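Local coordinates for protein phosphoacetylglucosamine mutase (PDB 5O9X) that interconverts N-acetylglucosamine 6-phosphate and N-acetylglucosamine 1-phosphate, probably by way of a bisphosphorylated sugar, at residues 31-36 with 67-72; 324-329 with 398-403. The protein carries 1 engineered substitution. All coordinates share one frame; numbering follows the deposited sequence.

Contact 1. Residues 31-36 with 67-72. Unlike the reference sequence in segment 31-36: Lys35 (reference Arg). Engineered in segment 67-72: Ala69 (natural residue Ser). With G16 (1,6-di-O-phosphono-alpha-D-glucopyranose), chain B.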
ATOM      1  N   GLY A  31       3.412   4.421  -9.582  1.00 19.21           N
ATOM      2  CA  GLY A  31       3.174   5.769 -10.150  1.00 20.15           C
ATOM      3  C   GLY A  31       4.510   6.472 -10.231  1.00 20.54           C
ATOM      4  O   GLY A  31       5.477   6.027  -9.578  1.00 23.98           O
ATOM      5  N   PHE A  32       4.591   7.569 -10.984  1.00 18.36           N
ATOM      6  CA  PHE A  32       5.830   8.278 -11.155  1.00 19.00           C
ATOM      7  C   PHE A  32       6.359   8.713  -9.780  1.00 19.46           C
ATOM      8  O   PHE A  32       5.580   9.195  -8.943  1.00 18.07           O
ATOM      9  CB  PHE A  32       5.609   9.520 -12.012  1.00 20.48           C
ATOM     10  CG  PHE A  32       5.065   9.201 -13.398  1.00 22.56           C
ATOM     11  CD1 PHE A  32       5.892   8.626 -14.378  1.00 23.25           C
ATOM     12  CD2 PHE A  32       3.722   9.457 -13.692  1.00 25.17           C
ATOM     13  CE1 PHE A  32       5.361   8.297 -15.629  1.00 24.32           C
ATOM     14  CE2 PHE A  32       3.189   9.150 -14.961  1.00 26.89           C
ATOM     15  CZ  PHE A  32       4.029   8.589 -15.931  1.00 26.90           C
ATOM     16  N   ARG A  33       7.651   8.520  -9.574  1.00 19.35           N
ATOM     17  CA  ARG A  33       8.275   8.841  -8.314  1.00 21.30           C
ATOM     18  C   ARG A  33       9.754   9.132  -8.535  1.00 20.36           C
ATOM     19  O   ARG A  33      10.452   8.350  -9.178  1.00 22.64           O
ATOM     20  CB  ARG A  33       8.120   7.599  -7.393  1.00 21.18           C
ATOM     21  CG  ARG A  33       8.367   7.971  -5.952  1.00 22.93           C
ATOM     22  CD  ARG A  33       8.001   6.760  -5.098  1.00 20.46           C
ATOM     23  NE  ARG A  33       6.570   6.457  -4.997  1.00 19.85           N
ATOM     24  CZ  ARG A  33       6.126   5.475  -4.137  1.00 19.00           C
ATOM     25  NH1 ARG A  33       7.005   4.882  -3.274  1.00 15.57           N
ATOM     26  NH2 ARG A  33       4.821   5.174  -4.007  1.00 17.11           N
ATOM     27  N   MET A  34      10.251  10.231  -7.999  1.00 20.45           N
ATOM     28  CA  MET A  34      11.604  10.653  -8.283  1.00 21.93           C
ATOM     29  C   MET A  34      11.947  11.842  -7.412  1.00 23.62           C
ATOM     30  O   MET A  34      11.070  12.327  -6.664  1.00 19.92           O
ATOM     31  CB  MET A  34      11.724  11.059  -9.773  1.00 19.97           C
ATOM     32  CG  MET A  34      10.887  12.270 -10.123  1.00 23.61           C
ATOM     33  SD  MET A  34      10.489  12.353 -11.884  1.00 26.32           S
ATOM     34  CE  MET A  34       9.317  11.030 -12.203  1.00 23.89           C
ATOM     35  N   LYS A  35      13.185  12.352  -7.546  1.00 21.68           N
ATOM     36  CA  LYS A  35      13.554  13.588  -6.843  1.00 23.37           C
ATOM     37  C   LYS A  35      12.576  14.695  -7.250  1.00 21.28           C
ATOM     38  O   LYS A  35      12.271  14.859  -8.439  1.00 19.60           O
ATOM     39  CB  LYS A  35      15.054  13.986  -7.026  1.00 26.97           C
ATOM     40  CG  LYS A  35      15.559  14.869  -5.905  1.00 30.89           C
ATOM     41  CD  LYS A  35      17.053  15.130  -6.037  1.00 36.79           C
ATOM     42  CE  LYS A  35      17.458  16.447  -5.367  1.00 39.37           C
ATOM     43  NZ  LYS A  35      18.928  16.357  -5.090  1.00 46.66           N
ATOM     44  N   ALA A  36      12.095  15.453  -6.254  1.00 18.84           N
ATOM     45  CA  ALA A  36      10.931  16.352  -6.446  1.00 20.17           C
ATOM     46  C   ALA A  36      11.248  17.456  -7.444  1.00 21.19           C
ATOM     47  O   ALA A  36      10.331  17.952  -8.106  1.00 20.93           O
ATOM     48  CB  ALA A  36      10.481  16.958  -5.136  1.00 21.33           C
ATOM     49  N   THR A  67       2.488  12.035  -3.476  1.00 16.72           N
ATOM     50  CA  THR A  67       3.248  11.489  -2.403  1.00 17.59           C
ATOM     51  C   THR A  67       4.320  10.612  -3.060  1.00 16.54           C
ATOM     52  O   THR A  67       4.136  10.078  -4.154  1.00 16.56           O
ATOM     53  CB  THR A  67       2.333  10.568  -1.460  1.00 17.19           C
ATOM     54  OG1 THR A  67       3.150  10.078  -0.412  1.00 18.27           O
ATOM     55  CG2 THR A  67       1.752   9.322  -2.202  1.00 17.01           C
ATOM     56  N   ALA A  68       5.430  10.476  -2.362  1.00 17.77           N
ATOM     57  CA  ALA A  68       6.382   9.378  -2.606  1.00 17.00           C
ATOM     58  C   ALA A  68       6.401   8.340  -1.443  1.00 18.25           C
ATOM     59  O   ALA A  68       7.313   7.510  -1.403  1.00 16.66           O
ATOM     60  CB  ALA A  68       7.787   9.910  -2.934  1.00 15.13           C
ATOM     61  N   ALA A  69       5.383   8.375  -0.539  1.00 19.81           N
ATOM     62  CA  ALA A  69       5.079   7.197   0.390  1.00 18.89           C
ATOM     63  C   ALA A  69       6.272   6.806   1.299  1.00 20.41           C
ATOM     64  O   ALA A  69       6.638   7.615   2.149  1.00 20.08           O
ATOM     65  CB  ALA A  69       4.630   6.023  -0.460  1.00 21.06           C
ATOM     66  N   HIS A  70       6.951   5.642   1.092  1.00 18.36           N
ATOM     67  CA  HIS A  70       8.069   5.232   1.950  1.00 16.42           C
ATOM     68  C   HIS A  70       9.390   5.952   1.606  1.00 17.32           C
ATOM     69  O   HIS A  70      10.369   5.879   2.400  1.00 19.56           O
ATOM     70  CB  HIS A  70       8.357   3.681   1.823  1.00 17.57           C
ATOM     71  CG  HIS A  70       9.212   3.312   0.662  1.00 17.74           C
ATOM     72  ND1 HIS A  70       8.678   3.057  -0.598  1.00 19.16           N
ATOM     73  CD2 HIS A  70      10.556   3.166   0.539  1.00 16.85           C
ATOM     74  CE1 HIS A  70       9.662   2.758  -1.433  1.00 19.14           C
ATOM     75  NE2 HIS A  70      10.808   2.820  -0.763  1.00 17.13           N
ATOM     76  N   ASN A  71       9.445   6.587   0.424  1.00 17.68           N
ATOM     77  CA  ASN A  71      10.708   7.246  -0.060  1.00 16.03           C
ATOM     78  C   ASN A  71      11.258   8.370   0.854  1.00 17.07           C
ATOM     79  O   ASN A  71      10.497   9.016   1.618  1.00 17.08           O
ATOM     80  CB  ASN A  71      10.581   7.810  -1.486  1.00 15.33           C
ATOM     81  CG  ASN A  71      10.483   6.688  -2.550  1.00 16.46           C
ATOM     82  OD1 ASN A  71       9.806   5.687  -2.340  1.00 16.08           O
ATOM     83  ND2 ASN A  71      11.134   6.900  -3.695  1.00 16.50           N
ATOM     84  N   PRO A  72      12.572   8.631   0.716  1.00 18.25           N
ATOM     85  CA  PRO A  72      13.146   9.728   1.535  1.00 17.80           C
ATOM     86  C   PRO A  72      12.440  11.063   1.159  1.00 15.65           C
ATOM     87  O   PRO A  72      11.818  11.193   0.062  1.00 16.74           O
ATOM     88  CB  PRO A  72      14.656   9.743   1.104  1.00 17.28           C
ATOM     89  CG  PRO A  72      14.914   8.275   0.657  1.00 19.27           C
ATOM     90  CD  PRO A  72      13.635   7.918  -0.098  1.00 18.20           C
TER
HETATM   91  C1  G16 B 601       5.150   0.877  -3.215  1.00 19.76           C
HETATM   92  C2  G16 B 601       4.074  -0.106  -3.665  1.00 27.33           C
HETATM   93  C3  G16 B 601       4.264  -1.477  -2.940  1.00 24.16           C
HETATM   94  C4  G16 B 601       5.644  -2.086  -3.116  1.00 22.73           C
HETATM   95  C5  G16 B 601       6.670  -1.063  -2.645  1.00 22.52           C
HETATM   96  C6  G16 B 601       8.099  -1.385  -3.014  1.00 20.51           C
HETATM   97  O1  G16 B 601       5.002   1.116  -1.812  1.00 20.16           O
HETATM   98  O2  G16 B 601       2.710   0.387  -3.483  1.00 31.53           O
HETATM   99  O3  G16 B 601       3.238  -2.290  -3.351  1.00 27.54           O
HETATM  100  O4  G16 B 601       5.888  -3.335  -2.333  1.00 22.37           O
HETATM  101  O5  G16 B 601       6.522   0.200  -3.336  1.00 20.78           O
HETATM  102  O6  G16 B 601       8.158  -1.464  -4.509  1.00 16.99           O
HETATM  103  P   G16 B 601       9.600  -1.690  -5.218  1.00 16.36           P
HETATM  104  O1P G16 B 601      10.289  -2.906  -4.557  1.00 15.51           O
HETATM  105  O2P G16 B 601      10.460  -0.432  -4.948  1.00 16.18           O
HETATM  106  O3P G16 B 601       9.374  -1.799  -6.741  1.00 18.19           O
HETATM  107  P'  G16 B 601       4.723   2.604  -1.188  1.00 18.22           P
HETATM  108  O1X G16 B 601       3.818   3.374  -2.187  1.00 17.73           O
HETATM  109  O2X G16 B 601       6.094   3.353  -1.171  1.00 17.83           O
HETATM  110  O3X G16 B 601       4.273   2.440   0.223  1.00 18.11           O
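Arg33 reaches from strand 32-35 to the loop 67-72, and the two together hold the 1-phosphate of the bound glucose 1,6-bisphosphate. Most of the bonds run to that phosphate. Arg33 NH2 gives a nearly straight hydrogen bond to G16 O1X at 2.7 Å, and NH1 reaches G16 O2X at 2.8 Å. His70 ND1 meets O2X from the edge of its ring, at 2.7 Å. The backbone N of His70 adds a weak bond to the same oxygen, so O2X has three donors.

One hydrogen bond joins the segments directly. Arg33 NH1 donates to Asn71 OD1 at 3.1 Å, from above the carbonyl plane. The guanidinium and amide planes stand 81° apart. The Asn71 amide is also bound through ND2 to Asp75 and to Thr509 O, which fixes its rotation.

Van der Waals contacts line the arginine stem. Arg33 CG lies 3.6 Å from Ala68 CB, an aliphatic pair, and CD lies against the Asn71 amide, 3.4 Å from ND2. The chain leaves the strand extended (chi1 -163°) and bends at chi3 (-71°), which turns the guanidinium toward the phosphate. Ala68 O sits over one face of that group.

Local bonds shape the loop. Ala69 N donates to Thr67 OG1 at 2.8 Å, an ST turn, and Thr67 OG1 is also bonded to Asp133. Residues 68 to 71 form a type II' turn, with Asn71 N bonded to Ala68 O.

Ala69 is engineered from serine, and its CB lies 3.1 Å from O2X. In phosphohexomutases a serine in this loop carries the transferred phosphoryl group. The complex therefore probably places the 1-phosphate at the transfer site. Arg33 would probably offset part of its negative charge, while His70 adds N-H donors.

Contact 2. Residues 324-329 with 398-403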
ATOM      1  N   ALA A 324     -19.716 -19.217  12.719  1.00 19.66           N
ATOM      2  CA  ALA A 324     -20.942 -18.713  12.159  1.00 21.53           C
ATOM      3  C   ALA A 324     -21.706 -19.803  11.331  1.00 24.14           C
ATOM      4  O   ALA A 324     -22.828 -19.542  10.915  1.00 27.66           O
ATOM      5  CB  ALA A 324     -20.693 -17.475  11.274  1.00 20.26           C
ATOM      6  N   GLY A 325     -21.065 -20.933  11.033  1.00 22.37           N
ATOM      7  CA  GLY A 325     -21.673 -22.100  10.394  1.00 25.05           C
ATOM      8  C   GLY A 325     -21.573 -21.948   8.897  1.00 26.02           C
ATOM      9  O   GLY A 325     -22.300 -22.610   8.135  1.00 26.41           O
ATOM     10  N   ILE A 326     -20.646 -21.093   8.458  1.00 24.56           N
ATOM     11  CA  ILE A 326     -20.496 -20.780   7.030  1.00 24.86           C
ATOM     12  C   ILE A 326     -19.090 -21.040   6.379  1.00 25.91           C
ATOM     13  O   ILE A 326     -18.821 -20.506   5.278  1.00 27.50           O
ATOM     14  CB  ILE A 326     -21.034 -19.352   6.665  1.00 26.66           C
ATOM     15  CG1 ILE A 326     -20.308 -18.208   7.448  1.00 27.39           C
ATOM     16  CG2 ILE A 326     -22.587 -19.343   6.704  1.00 27.73           C
ATOM     17  CD1 ILE A 326     -20.682 -16.802   6.996  1.00 24.61           C
ATOM     18  N   ALA A 327     -18.261 -21.858   7.038  1.00 25.49           N
ATOM     19  CA  ALA A 327     -16.879 -22.143   6.603  1.00 29.84           C
ATOM     20  C   ALA A 327     -16.808 -22.630   5.158  1.00 35.78           C
ATOM     21  O   ALA A 327     -15.996 -22.133   4.382  1.00 31.51           O
ATOM     22  CB  ALA A 327     -16.225 -23.166   7.491  1.00 29.59           C
ATOM     23  N   GLN A 328     -17.691 -23.572   4.816  1.00 35.24           N
ATOM     24  CA  GLN A 328     -17.799 -24.161   3.481  1.00 41.93           C
ATOM     25  C   GLN A 328     -18.163 -23.132   2.393  1.00 37.62           C
ATOM     26  O   GLN A 328     -17.817 -23.299   1.250  1.00 43.09           O
ATOM     27  CB  GLN A 328     -18.771 -25.382   3.541  1.00 47.74           C
ATOM     28  CG  GLN A 328     -20.252 -25.113   3.968  1.00 65.47           C
ATOM     29  CD  GLN A 328     -20.546 -24.449   5.382  1.00 64.42           C
ATOM     30  OE1 GLN A 328     -19.996 -24.812   6.456  1.00 53.49           O
ATOM     31  NE2 GLN A 328     -21.476 -23.502   5.362  1.00 62.09           N
ATOM     32  N   LYS A 329     -18.783 -22.018   2.773  1.00 37.40           N
ATOM     33  CA  LYS A 329     -19.208 -20.926   1.843  1.00 39.32           C
ATOM     34  C   LYS A 329     -18.245 -19.726   1.750  1.00 39.84           C
ATOM     35  O   LYS A 329     -18.421 -18.882   0.886  1.00 44.60           O
ATOM     36  CB  LYS A 329     -20.620 -20.386   2.206  1.00 42.13           C
ATOM     37  CG  LYS A 329     -21.699 -21.456   2.372  1.00 47.17           C
ATOM     38  CD  LYS A 329     -23.113 -20.894   2.489  1.00 57.63           C
ATOM     39  CE  LYS A 329     -23.788 -20.667   1.126  1.00 67.07           C
ATOM     40  NZ  LYS A 329     -25.078 -19.904   1.185  1.00 64.12           N
ATOM     41  N   LYS A 398     -24.014 -11.128   4.861  1.00 30.62           N
ATOM     42  CA  LYS A 398     -25.152 -10.266   5.145  1.00 37.94           C
ATOM     43  C   LYS A 398     -26.440 -11.082   5.428  1.00 31.17           C
ATOM     44  O   LYS A 398     -27.176 -10.730   6.351  1.00 32.64           O
ATOM     45  CB  LYS A 398     -25.423  -9.282   3.972  1.00 43.21           C
ATOM     46  CG  LYS A 398     -26.468  -8.191   4.278  1.00 50.82           C
ATOM     47  CD  LYS A 398     -26.984  -7.511   3.016  1.00 58.21           C
ATOM     48  CE  LYS A 398     -27.817  -6.297   3.402  1.00 67.12           C
ATOM     49  NZ  LYS A 398     -28.047  -5.390   2.238  1.00 66.90           N
ATOM     50  N   ASN A 399     -26.680 -12.143   4.665  1.00 29.27           N
ATOM     51  CA  ASN A 399     -27.998 -12.802   4.613  1.00 30.37           C
ATOM     52  C   ASN A 399     -28.132 -14.103   5.345  1.00 33.25           C
ATOM     53  O   ASN A 399     -29.240 -14.573   5.472  1.00 30.98           O
ATOM     54  CB  ASN A 399     -28.415 -13.052   3.155  1.00 33.55           C
ATOM     55  CG  ASN A 399     -28.527 -11.761   2.356  1.00 37.96           C
ATOM     56  OD1 ASN A 399     -28.831 -10.694   2.897  1.00 40.71           O
ATOM     57  ND2 ASN A 399     -28.270 -11.855   1.052  1.00 39.31           N
ATOM     58  N   THR A 400     -27.026 -14.725   5.791  1.00 27.73           N
ATOM     59  CA  THR A 400     -27.090 -16.008   6.490  1.00 28.13           C
ATOM     60  C   THR A 400     -27.931 -15.809   7.763  1.00 27.98           C
ATOM     61  O   THR A 400     -27.799 -14.784   8.424  1.00 25.27           O
ATOM     62  CB  THR A 400     -25.672 -16.467   6.887  1.00 28.29           C
ATOM     63  OG1 THR A 400     -25.016 -16.931   5.697  1.00 29.27           O
ATOM     64  CG2 THR A 400     -25.717 -17.638   7.865  1.00 24.43           C
ATOM     65  N   GLU A 401     -28.801 -16.757   8.103  1.00 31.85           N
ATOM     66  CA  GLU A 401     -29.525 -16.654   9.398  1.00 34.12           C
ATOM     67  C   GLU A 401     -29.103 -17.825  10.279  1.00 30.90           C
ATOM     68  O   GLU A 401     -29.482 -18.946  10.040  1.00 31.82           O
ATOM     69  CB  GLU A 401     -31.032 -16.677   9.169  1.00 44.12           C
ATOM     70  CG  GLU A 401     -31.622 -15.441   8.500  1.00 49.94           C
ATOM     71  CD  GLU A 401     -32.970 -15.798   7.860  1.00 63.43           C
ATOM     72  OE1 GLU A 401     -33.823 -16.419   8.559  1.00 59.46           O
ATOM     73  OE2 GLU A 401     -33.162 -15.525   6.648  1.00 64.15           O
ATOM     74  N   PRO A 402     -28.266 -17.599  11.297  1.00 34.78           N
ATOM     75  CA  PRO A 402     -27.683 -18.848  11.850  1.00 34.74           C
ATOM     76  C   PRO A 402     -28.590 -19.436  12.980  1.00 23.91           C
ATOM     77  O   PRO A 402     -29.422 -18.721  13.458  1.00 25.02           O
ATOM     78  CB  PRO A 402     -26.296 -18.379  12.364  1.00 39.92           C
ATOM     79  CG  PRO A 402     -26.188 -16.919  11.999  1.00 42.20           C
ATOM     80  CD  PRO A 402     -27.620 -16.418  11.871  1.00 41.47           C
ATOM     81  N   GLN A 403     -28.445 -20.715  13.273  1.00 27.28           N
ATOM     82  CA  GLN A 403     -29.293 -21.471  14.188  1.00 26.92           C
ATOM     83  C   GLN A 403     -29.182 -20.868  15.600  1.00 24.63           C
ATOM     84  O   GLN A 403     -30.170 -20.793  16.243  1.00 29.29           O
ATOM     85  CB  GLN A 403     -28.943 -23.006  14.245  1.00 29.02           C
ATOM     86  CG  GLN A 403     -29.793 -23.870  15.265  1.00 34.36           C
ATOM     87  CD  GLN A 403     -29.039 -25.034  15.997  1.00 40.08           C
ATOM     88  OE1 GLN A 403     -29.276 -26.211  15.709  1.00 37.50           O
ATOM     89  NE2 GLN A 403     -28.156 -24.692  16.972  1.00 35.59           N
TER
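Pro402 turns the CB corner of its puckered ring to the backbone carbonyl of Ala324. The distance from Pro402 CB to Ala324 O is 3.9 Å, a van der Waals contact. No aromatic ring takes part, so there is no stack. The flat group here is the side-chain amide of Gln328, which serves its own segment. Its NE2 donates at its edge to Gly325 O, 3.0 Å away, and the acceptor lies close to the amide plane. On the Gly325 side, the donor is tilted 25° from the carbonyl plane.

The second point of contact is Ile326 against Thr400. The gamma methyl CG2 of Ile326 does the touching. It lies 3.6 Å from Thr400 OG1 and 3.7 Å from Thr400 CG2, so it meets both branches of the threonine. The Ile326 chi1 of 59° sets CG2 beside the backbone N, from where it meets Thr400. The hydroxyl of Thr400 has its polar partner elsewhere, at Thr396 O in the last turn of the helix it follows, 391-399.

Backbone geometry shapes the first segment. Gly325 ends helix 306-324 in a Schellman motif, with positive phi (89°). The chain then turns back, and Lys329 N bonds to Ile326 O at 2.9 Å.

The contact is small and joins two helix exits within domain III. Residues 324-329 lead from helix 306-324 to strand 332-337, the latter a strand of a four-stranded mixed sheet. Residues 398-403 lead from helix 391-399 toward helix 405-420. Leu411 of helix 405-420 touches both Ile326 and Pro402, and Gln407 and Gln408 also pack on Pro402. Thr396 of helix 391-399 touches Ile326 and Lys329.

Contact 1 is buried near the middle of the chain, and contact 2 is partly buried near its outside. Their centres are 44 Å apart, on opposite sides of the chain's centre, and they share no helix or strand. Contact 1 joins an outermost sheet strand to a substrate-site loop in the first domain. Contact 2 joins the exits of two helices in a later one. The chemistry follows the place. Contact 1 is polar and centred on a bound phosphate. Contact 2 is van der Waals packing of methyl and methylene groups against a hydroxyl and a backbone carbonyl, with hydrogen bonds made locally along the chain. Contact 1 serves ligand binding, while contact 2 is structural packing.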